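PDB 3B8X: pyridoxamine 5-phosphate-dependent dehydrase from Escherichia coli, which catalyses the removal of the C3'-hydroxyl group from GDP-4-keto-6-deoxy-D-mannose by combined transamination and deoxygenation, a step in making the O-antigen sugar L-colitose. Local coordinates for residues B[60-63]-B[64-67]; B[200-204]-B[205-209]; B[210-213]-B[214-217]; B[217-220]-B[221-224]. The protein carries 1 engineered substitution. All coordinates share one frame; numbering follows the deposited sequence.

Contact 1. Residues B[60-63]-B[64-67]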
loop_
_atom_site.group_PDB
_atom_site.type_symbol
_atom_site.label_atom_id
_atom_site.label_comp_id
_atom_site.label_asym_id
_atom_site.label_seq_id
_atom_site.Cartn_x
_atom_site.Cartn_y
_atom_site.Cartn_z
ATOM N N THR B 60 -1.489 4.771 -3.364
ATOM C CA THR B 60 -1.538 4.882 -1.926
ATOM C C THR B 60 -1.498 6.364 -1.540
ATOM O O THR B 60 -1.882 6.753 -0.435
ATOM C CB THR B 60 -0.412 4.018 -1.262
ATOM O OG1 THR B 60 0.890 4.445 -1.693
ATOM C CG2 THR B 60 -0.630 2.566 -1.565
ATOM N N ALA B 61 -1.071 7.241 -2.434
ATOM C CA ALA B 61 -1.147 8.659 -2.023
ATOM C C ALA B 61 -2.625 9.143 -2.029
ATOM O O ALA B 61 -3.130 9.800 -1.091
ATOM C CB ALA B 61 -0.246 9.535 -2.967
ATOM N N ASN B 62 -3.363 8.709 -3.037
ATOM C CA ASN B 62 -4.775 9.024 -3.099
ATOM C C ASN B 62 -5.490 8.345 -1.936
ATOM O O ASN B 62 -6.430 8.918 -1.376
ATOM C CB ASN B 62 -5.376 8.466 -4.398
ATOM C CG ASN B 62 -5.165 9.349 -5.588
ATOM O OD1 ASN B 62 -4.741 10.492 -5.461
ATOM N ND2 ASN B 62 -5.484 8.825 -6.779
ATOM N N LEU B 63 -5.077 7.117 -1.583
ATOM C CA LEU B 63 -5.751 6.436 -0.488
ATOM C C LEU B 63 -5.641 7.262 0.797
ATOM O O LEU B 63 -6.639 7.532 1.479
ATOM C CB LEU B 63 -5.222 5.018 -0.286
ATOM C CG LEU B 63 -5.829 4.151 0.819
ATOM C CD1 LEU B 63 -7.223 3.684 0.545
ATOM C CD2 LEU B 63 -4.891 2.977 0.971
ATOM N N LEU B 64 -4.423 7.689 1.096
ATOM C CA LEU B 64 -4.192 8.533 2.285
ATOM C C LEU B 64 -4.865 9.886 2.191
ATOM O O LEU B 64 -5.240 10.444 3.234
ATOM C CB LEU B 64 -2.693 8.705 2.580
ATOM C CG LEU B 64 -1.871 7.456 3.000
ATOM C CD1 LEU B 64 -0.629 7.722 3.836
ATOM C CD2 LEU B 64 -2.695 6.409 3.688
ATOM N N MET B 65 -4.922 10.465 0.988
ATOM C CA MET B 65 -5.560 11.781 0.828
ATOM C C MET B 65 -6.994 11.712 1.328
ATOM O O MET B 65 -7.418 12.535 2.143
ATOM C CB MET B 65 -5.498 12.268 -0.616
ATOM C CG MET B 65 -6.188 13.546 -0.768
ATOM S SD MET B 65 -5.896 14.237 -2.418
ATOM C CE MET B 65 -6.635 13.029 -3.563
ATOM N N ILE B 66 -7.745 10.717 0.857
ATOM C CA ILE B 66 -9.149 10.524 1.295
ATOM C C ILE B 66 -9.266 10.143 2.780
ATOM O O ILE B 66 -10.073 10.658 3.547
ATOM C CB ILE B 66 -9.839 9.418 0.426
ATOM C CG1 ILE B 66 -9.771 9.825 -1.035
ATOM C CG2 ILE B 66 -11.272 9.193 0.866
ATOM C CD1 ILE B 66 -10.300 11.250 -1.269
ATOM N N ALA B 67 -8.482 9.171 3.193
ATOM C CA ALA B 67 -8.552 8.731 4.575
ATOM C C ALA B 67 -8.310 9.843 5.584
ATOM O O ALA B 67 -8.981 9.959 6.618
ATOM C CB ALA B 67 -7.554 7.643 4.773
#
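The carboxamide of Asn-62, the one flat side chain here, runs alongside Met-65, and its OD1 lies 3.7 Å from the methionine's CE methyl. Both its polar atoms are held: OD1 is hydrogen-bonded to Thr-183 OG1, ND2 to Asp-161 OD2 and Thr-92 O. A buried amide can hardly turn with both ends held, and asparagine, being donor and acceptor at once, suits a site that also touches the bound adduct. Met-65 reaches the amide because its chain, extended as far as SD, folds back at its last torsion (chi3 63°).

The backbone of 60-67 is regular alpha helix. Met-65 N bonds to Ala-61 O at 2.8 Å, and Ile-66 N to Asn-62 O at 3.2 Å and nearly straight (173°). Aliphatic carbons pack against other carbonyls of the helix: Leu-64 CG is 3.5 Å from Thr-60 O, and Ala-67 CB is 3.4 Å from Leu-63 O. Thr-60, near the start of the helix, turns its hydroxyl back to Ser-56 OG and Ser-57 N, so a polar side chain is satisfied although buried.

Helix 58-68 is enclosed on several sides. Ala-61 and Leu-64 rest on Val-55 of strand 51-55, Met-65 on strand 181-185, Ile-66 on helix 91-99, and Leu-63 also meets Tyr-249 of the second subunit.

Contact 2. Residues B[200-204]-B[205-209]. With NA (sodium ion), chain N.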
loop_
_atom_site.group_PDB
_atom_site.type_symbol
_atom_site.label_atom_id
_atom_site.label_comp_id
_atom_site.label_asym_id
_atom_site.label_seq_id
_atom_site.Cartn_x
_atom_site.Cartn_y
_atom_site.Cartn_z
ATOM N N ILE B 200 1.999 13.080 -1.276
ATOM C CA ILE B 200 0.830 13.910 -0.987
ATOM C C ILE B 200 1.442 15.201 -0.502
ATOM O O ILE B 200 2.327 15.183 0.339
ATOM C CB ILE B 200 -0.074 13.375 0.166
ATOM C CG1 ILE B 200 -0.460 11.910 -0.110
ATOM C CG2 ILE B 200 -1.364 14.234 0.236
ATOM C CD1 ILE B 200 0.313 10.901 0.783
ATOM N N VAL B 201 0.945 16.320 -1.013
ATOM C CA VAL B 201 1.422 17.620 -0.589
ATOM C C VAL B 201 0.208 18.368 0.006
ATOM O O VAL B 201 -0.941 18.117 -0.368
ATOM C CB VAL B 201 2.058 18.440 -1.767
ATOM C CG1 VAL B 201 3.083 17.601 -2.513
ATOM C CG2 VAL B 201 0.984 18.940 -2.712
ATOM N N THR B 202 0.500 19.253 0.956
ATOM C CA THR B 202 -0.509 20.065 1.624
ATOM C C THR B 202 0.177 21.230 2.323
ATOM O O THR B 202 1.427 21.307 2.408
ATOM C CB THR B 202 -1.412 19.232 2.572
ATOM O OG1 THR B 202 -2.408 20.056 3.188
ATOM C CG2 THR B 202 -0.573 18.529 3.636
ATOM N N ASP B 203 -0.646 22.196 2.731
ATOM C CA ASP B 203 -0.133 23.364 3.437
ATOM C C ASP B 203 -0.665 23.249 4.855
ATOM O O ASP B 203 -0.259 23.984 5.738
ATOM C CB ASP B 203 -0.621 24.650 2.788
ATOM C CG ASP B 203 0.113 24.967 1.527
ATOM O OD1 ASP B 203 1.278 24.516 1.315
ATOM O OD2 ASP B 203 -0.506 25.709 0.744
ATOM N N ASP B 204 -1.571 22.297 5.048
ATOM C CA ASP B 204 -2.186 22.037 6.330
ATOM C C ASP B 204 -1.347 21.176 7.274
ATOM O O ASP B 204 -1.120 19.989 7.027
ATOM C CB ASP B 204 -3.560 21.408 6.098
ATOM C CG ASP B 204 -4.430 21.447 7.340
ATOM O OD1 ASP B 204 -4.121 20.731 8.337
ATOM O OD2 ASP B 204 -5.406 22.232 7.342
ATOM N N GLU B 205 -0.926 21.774 8.381
ATOM C CA GLU B 205 -0.133 21.068 9.378
ATOM C C GLU B 205 -0.849 19.895 10.027
ATOM O O GLU B 205 -0.180 18.912 10.347
ATOM C CB GLU B 205 0.408 22.021 10.441
ATOM C CG GLU B 205 1.238 21.320 11.521
ATOM C CD GLU B 205 1.893 22.318 12.483
ATOM O OE1 GLU B 205 1.230 23.335 12.772
ATOM O OE2 GLU B 205 3.038 22.068 12.932
ATOM N N GLU B 206 -2.175 19.983 10.236
ATOM C CA GLU B 206 -2.935 18.852 10.829
ATOM C C GLU B 206 -3.000 17.662 9.872
ATOM O O GLU B 206 -2.774 16.503 10.261
ATOM C CB GLU B 206 -4.373 19.189 11.253
ATOM C CG GLU B 206 -5.040 18.029 12.043
ATOM C CD GLU B 206 -6.536 18.230 12.264
ATOM O OE1 GLU B 206 -7.083 19.105 11.569
ATOM O OE2 GLU B 206 -7.172 17.487 13.056
ATOM N N ILE B 207 -3.343 17.972 8.626
ATOM C CA ILE B 207 -3.396 16.962 7.585
ATOM C C ILE B 207 -2.017 16.309 7.459
ATOM O O ILE B 207 -1.918 15.094 7.357
ATOM C CB ILE B 207 -3.799 17.593 6.258
ATOM C CG1 ILE B 207 -5.255 18.036 6.327
ATOM C CG2 ILE B 207 -3.683 16.598 5.142
ATOM C CD1 ILE B 207 -6.256 16.913 6.204
ATOM N N TYR B 208 -0.967 17.126 7.401
ATOM C CA TYR B 208 0.431 16.674 7.352
ATOM C C TYR B 208 0.712 15.662 8.469
ATOM O O TYR B 208 1.136 14.535 8.250
ATOM C CB TYR B 208 1.332 17.881 7.584
ATOM C CG TYR B 208 2.794 17.521 7.590
ATOM C CD1 TYR B 208 3.306 16.644 6.634
ATOM C CD2 TYR B 208 3.677 18.037 8.537
ATOM C CE1 TYR B 208 4.652 16.275 6.595
ATOM C CE2 TYR B 208 5.040 17.650 8.528
ATOM C CZ TYR B 208 5.521 16.800 7.540
ATOM O OH TYR B 208 6.848 16.449 7.467
ATOM N N HIS B 209 0.429 16.035 9.704
ATOM C CA HIS B 209 0.626 15.087 10.784
ATOM C C HIS B 209 -0.264 13.851 10.639
ATOM O O HIS B 209 0.197 12.734 10.885
ATOM C CB HIS B 209 0.426 15.805 12.139
ATOM C CG HIS B 209 1.511 16.798 12.425
ATOM N ND1 HIS B 209 1.469 17.691 13.482
ATOM C CD2 HIS B 209 2.670 17.041 11.768
ATOM C CE1 HIS B 209 2.571 18.424 13.469
ATOM N NE2 HIS B 209 3.310 18.056 12.433
HETATM NA NA NA N . -1.500 25.133 -1.654
HETATM O O HOH W 1 -3.683 24.328 -0.697
HETATM O O HOH W 2 -3.001 27.153 -1.695
HETATM O O HOH W 3 -0.400 22.673 -1.278
HETATM O O HOH W 4 0.794 26.212 -2.340
#
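Two backbone N-H groups of the first helical turn converge on Asp-204 OD1. Ile-207 N donates to it at 2.9 Å, nearly straight (168°), on the anti side of the carboxylate and 30° out of its plane. The approach of Glu-206 N, at 2.8 Å, is bent and the bond weak. Asp-204 is thus the N-cap of helix 205-214, its CG set anti to its own backbone N (chi1 -164°) and its carboxylate brought over the amides that open the helix. Aspartate is apt at this place, since its negative charge probably also interacts favourably with the helix dipole. The other oxygen, OD2, forms a salt bridge with Arg-76, so both are occupied. Asp-204 O takes the first regular helical bond, from Tyr-208 N.

Thr-202 prepares the corner. Its OG1 accepts from Asp-204 N at 3.0 Å, an ST turn, and is also bonded to Leu-180 O, while its methyl CG2 lies 4.0 Å from Ile-207 CG2, the two side chains crossing at about a right angle. Two beta-branched side chains thus put methyl against methyl inside the corner. Between the ST turn's threonine and the N-cap, Asp-203 faces the other way: OD2 binds a sodium ion at 2.7 Å, with four waters and Thr-177 O completing the site, and OD1 is bonded to Lys-50 N.

Strand 198-202 runs between antiparallel neighbours 51-55 and 181-185 in the large mixed sheet. The helix that follows packs back on the sheet, with Ile-207 on Met-181 of strand 181-185 and the Tyr-208 ring stacked with Tyr-51 of strand 51-55.

Contact 3. Residues B[210-213]-B[214-217]. With G4M ([(2R,3S,4R,5R)-5-(2-amino-6-oxo-1,6-dihydro-9H-purin-9-yl)-3,4-dihydroxytetrahydrofuran-2-yl]methyl (2R,3S,4S,5S,6R)-3,4-dihydroxy-5-[({3-hydroxy-2-methyl-5-[(phosphonooxy)methyl]pyridin-4-yl}methyl)amino]-6-methyltetrahydro-2H-pyran-2-yl dihydrogen diphosphate), chain G.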
loop_
_atom_site.group_PDB
_atom_site.type_symbol
_atom_site.label_atom_id
_atom_site.label_comp_id
_atom_site.label_asym_id
_atom_site.label_seq_id
_atom_site.Cartn_x
_atom_site.Cartn_y
_atom_site.Cartn_z
ATOM N N ILE B 210 -1.515 14.023 10.205
ATOM C CA ILE B 210 -2.389 12.856 10.069
ATOM C C ILE B 210 -1.779 11.927 9.037
ATOM O O ILE B 210 -1.792 10.703 9.177
ATOM C CB ILE B 210 -3.808 13.220 9.594
ATOM C CG1 ILE B 210 -4.638 13.856 10.734
ATOM C CG2 ILE B 210 -4.516 11.973 9.141
ATOM C CD1 ILE B 210 -5.884 14.718 10.288
ATOM N N LEU B 211 -1.223 12.519 8.008
ATOM C CA LEU B 211 -0.617 11.720 6.942
ATOM C C LEU B 211 0.571 10.930 7.489
ATOM O O LEU B 211 0.718 9.734 7.218
ATOM C CB LEU B 211 -0.181 12.586 5.744
ATOM C CG LEU B 211 -1.403 13.159 4.996
ATOM C CD1 LEU B 211 -1.046 14.323 4.075
ATOM C CD2 LEU B 211 -2.141 12.063 4.166
ATOM N N LEU B 212 1.414 11.598 8.274
ATOM C CA LEU B 212 2.600 10.952 8.843
ATOM C C LEU B 212 2.250 9.768 9.725
ATOM O O LEU B 212 3.004 8.783 9.799
ATOM C CB LEU B 212 3.409 11.937 9.660
ATOM C CG LEU B 212 4.063 13.068 8.851
ATOM C CD1 LEU B 212 4.652 14.036 9.852
ATOM C CD2 LEU B 212 5.133 12.521 7.931
ATOM N N CYS B 213 1.116 9.874 10.408
ATOM C CA CYS B 213 0.649 8.785 11.267
ATOM C C CYS B 213 0.075 7.597 10.484
ATOM O O CYS B 213 0.417 6.445 10.735
ATOM C CB CYS B 213 -0.437 9.352 12.194
ATOM S SG CYS B 213 -1.266 8.144 13.291
ATOM N N ILE B 214 -0.830 7.883 9.539
ATOM C CA ILE B 214 -1.472 6.807 8.799
ATOM C C ILE B 214 -0.617 6.135 7.723
ATOM O O ILE B 214 -0.967 5.038 7.222
ATOM C CB ILE B 214 -2.847 7.188 8.318
ATOM C CG1 ILE B 214 -2.749 8.389 7.363
ATOM C CG2 ILE B 214 -3.772 7.365 9.498
ATOM C CD1 ILE B 214 -4.102 8.665 6.676
ATOM N N ARG B 215 0.484 6.807 7.352
ATOM C CA ARG B 215 1.393 6.224 6.356
ATOM C C ARG B 215 2.066 5.042 6.998
ATOM O O ARG B 215 2.531 4.147 6.316
ATOM C CB ARG B 215 2.597 7.129 6.032
ATOM C CG ARG B 215 3.608 6.435 5.119
ATOM C CD ARG B 215 4.630 7.461 4.643
ATOM N NE ARG B 215 5.317 8.129 5.765
ATOM C CZ ARG B 215 6.225 9.096 5.630
ATOM N NH1 ARG B 215 6.521 9.585 4.424
ATOM N NH2 ARG B 215 6.810 9.609 6.712
ATOM N N ALA B 216 2.199 5.080 8.324
ATOM C CA ALA B 216 2.977 4.022 8.947
ATOM C C ALA B 216 2.372 3.452 10.212
ATOM O O ALA B 216 2.690 3.902 11.307
ATOM C CB ALA B 216 4.398 4.518 9.253
ATOM N N HIS B 217 1.529 2.450 10.036
ATOM C CA HIS B 217 0.935 1.723 11.144
ATOM C C HIS B 217 0.001 2.447 12.080
ATOM O O HIS B 217 -0.508 1.815 13.009
ATOM C CB HIS B 217 2.039 1.056 11.979
ATOM C CG HIS B 217 3.015 0.271 11.165
ATOM N ND1 HIS B 217 2.680 -0.943 10.594
ATOM C CD2 HIS B 217 4.320 0.498 10.852
ATOM C CE1 HIS B 217 3.743 -1.433 9.977
ATOM N NE2 HIS B 217 4.748 -0.578 10.109
HETATM O OP3 G4M G . 5.688 -4.429 9.261
HETATM P PL G4M G . 4.813 -5.104 8.102
HETATM O OP1 G4M G . 3.884 -4.049 7.394
HETATM O OP2 G4M G . 5.712 -5.866 7.014
HETATM O OP4 G4M G . 3.918 -6.297 8.702
HETATM C C5B G4M G . 2.875 -5.800 9.517
HETATM C C5L G4M G . 2.533 -6.820 10.606
HETATM C C6L G4M G . 1.311 -7.484 10.589
HETATM N N1L G4M G . 0.951 -8.371 11.530
HETATM C C2L G4M G . 1.695 -8.573 12.599
HETATM C C2A G4M G . 1.155 -9.522 13.665
HETATM C C3L G4M G . 2.948 -7.928 12.722
HETATM O O3L G4M G . 3.720 -8.114 13.821
HETATM C C4L G4M G . 3.379 -7.035 11.702
HETATM C C4A G4M G . 4.582 -6.325 11.820
HETATM N N4A G4M G . 5.357 -6.522 12.880
HETATM C C4G G4M G . 6.620 -5.956 12.950
HETATM C C5G G4M G . 6.942 -5.475 14.368
HETATM C C6G G4M G . 6.753 -6.640 15.339
HETATM O O5G G4M G . 8.314 -5.081 14.390
HETATM C C3G G4M G . 6.802 -4.801 11.953
HETATM O O3G G4M G . 7.746 -5.205 10.945
HETATM C C2G G4M G . 7.281 -3.530 12.701
HETATM O O2G G4M G . 7.646 -2.498 11.761
HETATM C C1G G4M G . 8.450 -3.830 13.684
HETATM O O1G G4M G . 8.548 -2.783 14.665
HETATM P P2 G4M G . 10.124 -2.547 14.737
HETATM O O3P G4M G . 10.922 -3.906 15.077
HETATM O O4P G4M G . 10.366 -1.519 15.941
HETATM O OPP G4M G . 10.601 -1.972 13.302
HETATM P P G4M G . 11.872 -0.987 13.508
HETATM O O1P G4M G . 12.002 -0.362 14.989
HETATM O O2P G4M G . 11.665 0.232 12.475
HETATM O "O5'" G4M G . 13.255 -1.739 13.082
HETATM C "C5'" G4M G . 13.605 -2.758 14.017
HETATM C "C4'" G4M G . 15.107 -2.693 14.325
HETATM O "O4'" G4M G . 15.910 -2.950 13.135
HETATM C "C3'" G4M G . 15.499 -1.271 14.830
HETATM O "O3'" G4M G . 16.528 -1.330 15.821
HETATM C "C2'" G4M G . 15.970 -0.563 13.540
HETATM O "O2'" G4M G . 17.020 0.374 13.827
HETATM C "C1'" G4M G . 16.553 -1.726 12.725
HETATM N N9 G4M G . 16.364 -1.488 11.295
HETATM C C8 G4M G . 15.166 -1.373 10.651
HETATM N N7 G4M G . 15.404 -1.175 9.379
HETATM C C4 G4M G . 17.369 -1.356 10.399
HETATM C C5 G4M G . 16.752 -1.160 9.161
HETATM C C6 G4M G . 17.580 -1.014 8.023
HETATM O O6 G4M G . 17.113 -0.874 6.913
HETATM N N3 G4M G . 18.691 -1.388 10.489
HETATM C C2 G4M G . 19.446 -1.242 9.427
HETATM N N1 G4M G . 18.914 -1.061 8.191
HETATM N N2 G4M G . 20.807 -1.292 9.562
HETATM O O HOH W 5 5.204 8.077 8.535
#
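Arg-215 starts against the preceding helical turn, its CB 3.4 Å from Leu-211 O, the carbonyl that also accepts from its backbone N. The chain runs outward extended and then bends at chi3 (57°), which swings the guanidinium back beside Leu-212. There NE donates to a water at 2.8 Å, in the plane of the group, and that water donates to Leu-212 O, tying the arginine to its own helix. NH2 lies 3.6 Å from Leu-212 CD2, and NH1 ends in a salt bridge with Glu-40 and a hydrogen bond to Met-54 O. The length of arginine suits the task of carrying a charge through buried surroundings to those partners.

Ile-214 lies beside Ile-210, its CD1 4.1 Å from Ile-210 CG2. Ile-214 CG1 stands between backbone N and carbonyl carbon (chi1 61°), pressing to 3.1 Å from Ile-210 O. Further on, a bond spanning three residues appears: Ala-216 N donates to Cys-213 O at 3.3 Å, from well above the carbonyl plane.

His-217, with positive phi, then directs its ring to the adduct, CE1 standing 3.6 Å from phosphate oxygen OP3 near the ring plane. The backbone O of His-217 is hydrogen-bonded to Ser-91 OG of the second subunit. Delivering a pocket residue from a helix end to a cofactor-binding site shared by two subunits agrees with the aspartate aminotransferase fold of this enzyme family.

Contact 4. Residues B[217-220]-B[221-224]; sequences HGWT and RNLP. With G4M ([(2R,3S,4R,5R)-5-(2-amino-6-oxo-1,6-dihydro-9H-purin-9-yl)-3,4-dihydroxytetrahydrofuran-2-yl]methyl (2R,3S,4S,5S,6R)-3,4-dihydroxy-5-[({3-hydroxy-2-methyl-5-[(phosphonooxy)methyl]pyridin-4-yl}methyl)amino]-6-methyltetrahydro-2H-pyran-2-yl dihydrogen diphosphate), chain G.
The guanidinium of Arg-221 lies flat on the indole of Trp-219, planes 15° apart and centres 4.0 Å from each other, a cation-pi stack. The indole's CG, tucked between backbone N and carbonyl carbon (chi1 69°), turns the ring toward Arg-221. Arg-221 CB sits 3.6 Å from the centroid of the Trp-219 five-membered ring, a CH-pi contact, and CG lies over the middle of the indole. On the opposite face stands His-217 CD2. A broad aromatic surface suits a long, flat-ended cation, whose NE is bonded to Ser-241 O.

Trp-219 just precedes a type I beta turn from Thr-220 to Leu-223, which carries Arg-221 and Asn-222 and is closed by Leu-223 N to Thr-220 O at 3.0 Å, within a loop lining the nucleotide-sugar site. NH1 of Arg-221 reaches both phosphates of the diphosphate, donating to O1P at 2.9 Å and to O4P at 3.2 Å; its positive charge matches the anion.

Asn-222, its amide at 60° to the indole, places OD1 in the ring plane, 3.4 Å from Trp-219 NE1, which donates a straight but weak hydrogen bond to it. The Leu-223 and Thr-220 side chains cross at about a right angle.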
loop_
_atom_site.group_PDB
_atom_site.type_symbol
_atom_site.label_atom_id
_atom_site.label_comp_id
_atom_site.label_asym_id
_atom_site.label_seq_id
_atom_site.Cartn_x
_atom_site.Cartn_y
_atom_site.Cartn_z
ATOM N N HIS B 217 1.529 2.450 10.036
ATOM C CA HIS B 217 0.935 1.723 11.144
ATOM C C HIS B 217 0.001 2.447 12.080
ATOM O O HIS B 217 -0.508 1.815 13.009
ATOM C CB HIS B 217 2.039 1.056 11.979
ATOM C CG HIS B 217 3.015 0.271 11.165
ATOM N ND1 HIS B 217 2.680 -0.943 10.594
ATOM C CD2 HIS B 217 4.320 0.498 10.852
ATOM C CE1 HIS B 217 3.743 -1.433 9.977
ATOM N NE2 HIS B 217 4.748 -0.578 10.109
ATOM N N GLY B 218 -0.217 3.738 11.874
ATOM C CA GLY B 218 -1.090 4.501 12.746
ATOM C C GLY B 218 -0.416 4.785 14.081
ATOM O O GLY B 218 -1.057 5.084 15.068
ATOM N N TRP B 219 0.904 4.677 14.110
ATOM C CA TRP B 219 1.648 4.892 15.331
ATOM C C TRP B 219 2.179 6.323 15.430
ATOM O O TRP B 219 1.961 7.162 14.549
ATOM C CB TRP B 219 2.761 3.841 15.459
ATOM C CG TRP B 219 3.922 3.986 14.416
ATOM C CD1 TRP B 219 4.225 5.049 13.594
ATOM C CD2 TRP B 219 4.891 2.975 14.123
ATOM N NE1 TRP B 219 5.379 4.773 12.871
ATOM C CE2 TRP B 219 5.814 3.525 13.210
ATOM C CE3 TRP B 219 5.151 1.710 14.674
ATOM C CZ2 TRP B 219 6.917 2.812 12.759
ATOM C CZ3 TRP B 219 6.284 1.033 14.269
ATOM C CH2 TRP B 219 7.123 1.570 13.295
ATOM N N THR B 220 2.838 6.636 16.531
ATOM C CA THR B 220 3.271 8.001 16.708
ATOM C C THR B 220 4.740 8.223 16.416
ATOM O O THR B 220 5.251 9.302 16.612
ATOM C CB THR B 220 3.047 8.409 18.149
ATOM O OG1 THR B 220 3.841 7.554 18.984
ATOM C CG2 THR B 220 1.553 8.246 18.502
ATOM N N ARG B 221 5.425 7.200 15.939
ATOM C CA ARG B 221 6.848 7.330 15.760
ATOM C C ARG B 221 7.338 8.484 14.914
ATOM O O ARG B 221 8.438 8.981 15.120
ATOM C CB ARG B 221 7.405 6.055 15.156
ATOM C CG ARG B 221 7.423 4.949 16.150
ATOM C CD ARG B 221 8.567 3.996 15.882
ATOM N NE ARG B 221 8.339 2.762 16.625
ATOM C CZ ARG B 221 8.952 1.621 16.354
ATOM N NH1 ARG B 221 9.865 1.565 15.398
ATOM N NH2 ARG B 221 8.674 0.555 17.074
ATOM N N ASN B 222 6.605 8.799 13.862
ATOM C CA ASN B 222 7.089 9.773 12.905
ATOM C C ASN B 222 6.487 11.102 13.171
ATOM O O ASN B 222 6.686 12.012 12.388
ATOM C CB ASN B 222 6.800 9.341 11.460
ATOM C CG ASN B 222 7.435 8.031 11.124
ATOM O OD1 ASN B 222 6.782 7.066 10.709
ATOM N ND2 ASN B 222 8.743 7.989 11.294
ATOM N N LEU B 223 5.747 11.188 14.270
ATOM C CA LEU B 223 5.144 12.437 14.690
ATOM C C LEU B 223 6.155 13.170 15.599
ATOM O O LEU B 223 6.935 12.552 16.340
ATOM C CB LEU B 223 3.912 12.130 15.517
ATOM C CG LEU B 223 2.740 11.525 14.759
ATOM C CD1 LEU B 223 1.616 11.255 15.752
ATOM C CD2 LEU B 223 2.286 12.523 13.710
ATOM N N PRO B 224 6.151 14.493 15.533
ATOM C CA PRO B 224 7.020 15.299 16.389
ATOM C C PRO B 224 6.418 15.265 17.817
ATOM O O PRO B 224 5.246 14.944 18.007
ATOM C CB PRO B 224 6.918 16.700 15.772
ATOM C CG PRO B 224 5.683 16.675 14.908
ATOM C CD PRO B 224 5.531 15.267 14.449
HETATM O OP3 G4M G . 5.688 -4.429 9.261
HETATM P PL G4M G . 4.813 -5.104 8.102
HETATM O OP1 G4M G . 3.884 -4.049 7.394
HETATM O OP2 G4M G . 5.712 -5.866 7.014
HETATM O OP4 G4M G . 3.918 -6.297 8.702
HETATM C C5B G4M G . 2.875 -5.800 9.517
HETATM C C5L G4M G . 2.533 -6.820 10.606
HETATM C C6L G4M G . 1.311 -7.484 10.589
HETATM N N1L G4M G . 0.951 -8.371 11.530
HETATM C C2L G4M G . 1.695 -8.573 12.599
HETATM C C2A G4M G . 1.155 -9.522 13.665
HETATM C C3L G4M G . 2.948 -7.928 12.722
HETATM O O3L G4M G . 3.720 -8.114 13.821
HETATM C C4L G4M G . 3.379 -7.035 11.702
HETATM C C4A G4M G . 4.582 -6.325 11.820
HETATM N N4A G4M G . 5.357 -6.522 12.880
HETATM C C4G G4M G . 6.620 -5.956 12.950
HETATM C C5G G4M G . 6.942 -5.475 14.368
HETATM C C6G G4M G . 6.753 -6.640 15.339
HETATM O O5G G4M G . 8.314 -5.081 14.390
HETATM C C3G G4M G . 6.802 -4.801 11.953
HETATM O O3G G4M G . 7.746 -5.205 10.945
HETATM C C2G G4M G . 7.281 -3.530 12.701
HETATM O O2G G4M G . 7.646 -2.498 11.761
HETATM C C1G G4M G . 8.450 -3.830 13.684
HETATM O O1G G4M G . 8.548 -2.783 14.665
HETATM P P2 G4M G . 10.124 -2.547 14.737
HETATM O O3P G4M G . 10.922 -3.906 15.077
HETATM O O4P G4M G . 10.366 -1.519 15.941
HETATM O OPP G4M G . 10.601 -1.972 13.302
HETATM P P G4M G . 11.872 -0.987 13.508
HETATM O O1P G4M G . 12.002 -0.362 14.989
HETATM O O2P G4M G . 11.665 0.232 12.475
HETATM O "O5'" G4M G . 13.255 -1.739 13.082
HETATM C "C5'" G4M G . 13.605 -2.758 14.017
HETATM C "C4'" G4M G . 15.107 -2.693 14.325
HETATM O "O4'" G4M G . 15.910 -2.950 13.135
HETATM C "C3'" G4M G . 15.499 -1.271 14.830
HETATM O "O3'" G4M G . 16.528 -1.330 15.821
HETATM C "C2'" G4M G . 15.970 -0.563 13.540
HETATM O "O2'" G4M G . 17.020 0.374 13.827
HETATM C "C1'" G4M G . 16.553 -1.726 12.725
HETATM N N9 G4M G . 16.364 -1.488 11.295
HETATM C C8 G4M G . 15.166 -1.373 10.651
HETATM N N7 G4M G . 15.404 -1.175 9.379
HETATM C C4 G4M G . 17.369 -1.356 10.399
HETATM C C5 G4M G . 16.752 -1.160 9.161
HETATM C C6 G4M G . 17.580 -1.014 8.023
HETATM O O6 G4M G . 17.113 -0.874 6.913
HETATM N N3 G4M G . 18.691 -1.388 10.489
HETATM C C2 G4M G . 19.446 -1.242 9.427
HETATM N N1 G4M G . 18.914 -1.061 8.191
HETATM N N2 G4M G . 20.807 -1.292 9.562
HETATM O O HOH W 6 3.983 8.498 13.091
#

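Along the chain the contacts come in numerical order, contact 1 far ahead of the others, which follow without a break from residue 200 to 224. Contacts 2 and 3 share helix 205-214, at its beginning and end, their centres 11 Å apart. Contact 1, on helix 58-68, packs against both: Leu-64 meets Ile-200 of one and Leu-211, Ile-214 and Arg-215 of the other. Contacts 3 and 4 share His-217, centres 6 Å apart, whereas the centres of contacts 1 and 4 are about 17 Å apart and the two do not touch. The series leads from the large mixed sheet, through helix 205-214, to a ligand pocket completed by the second subunit.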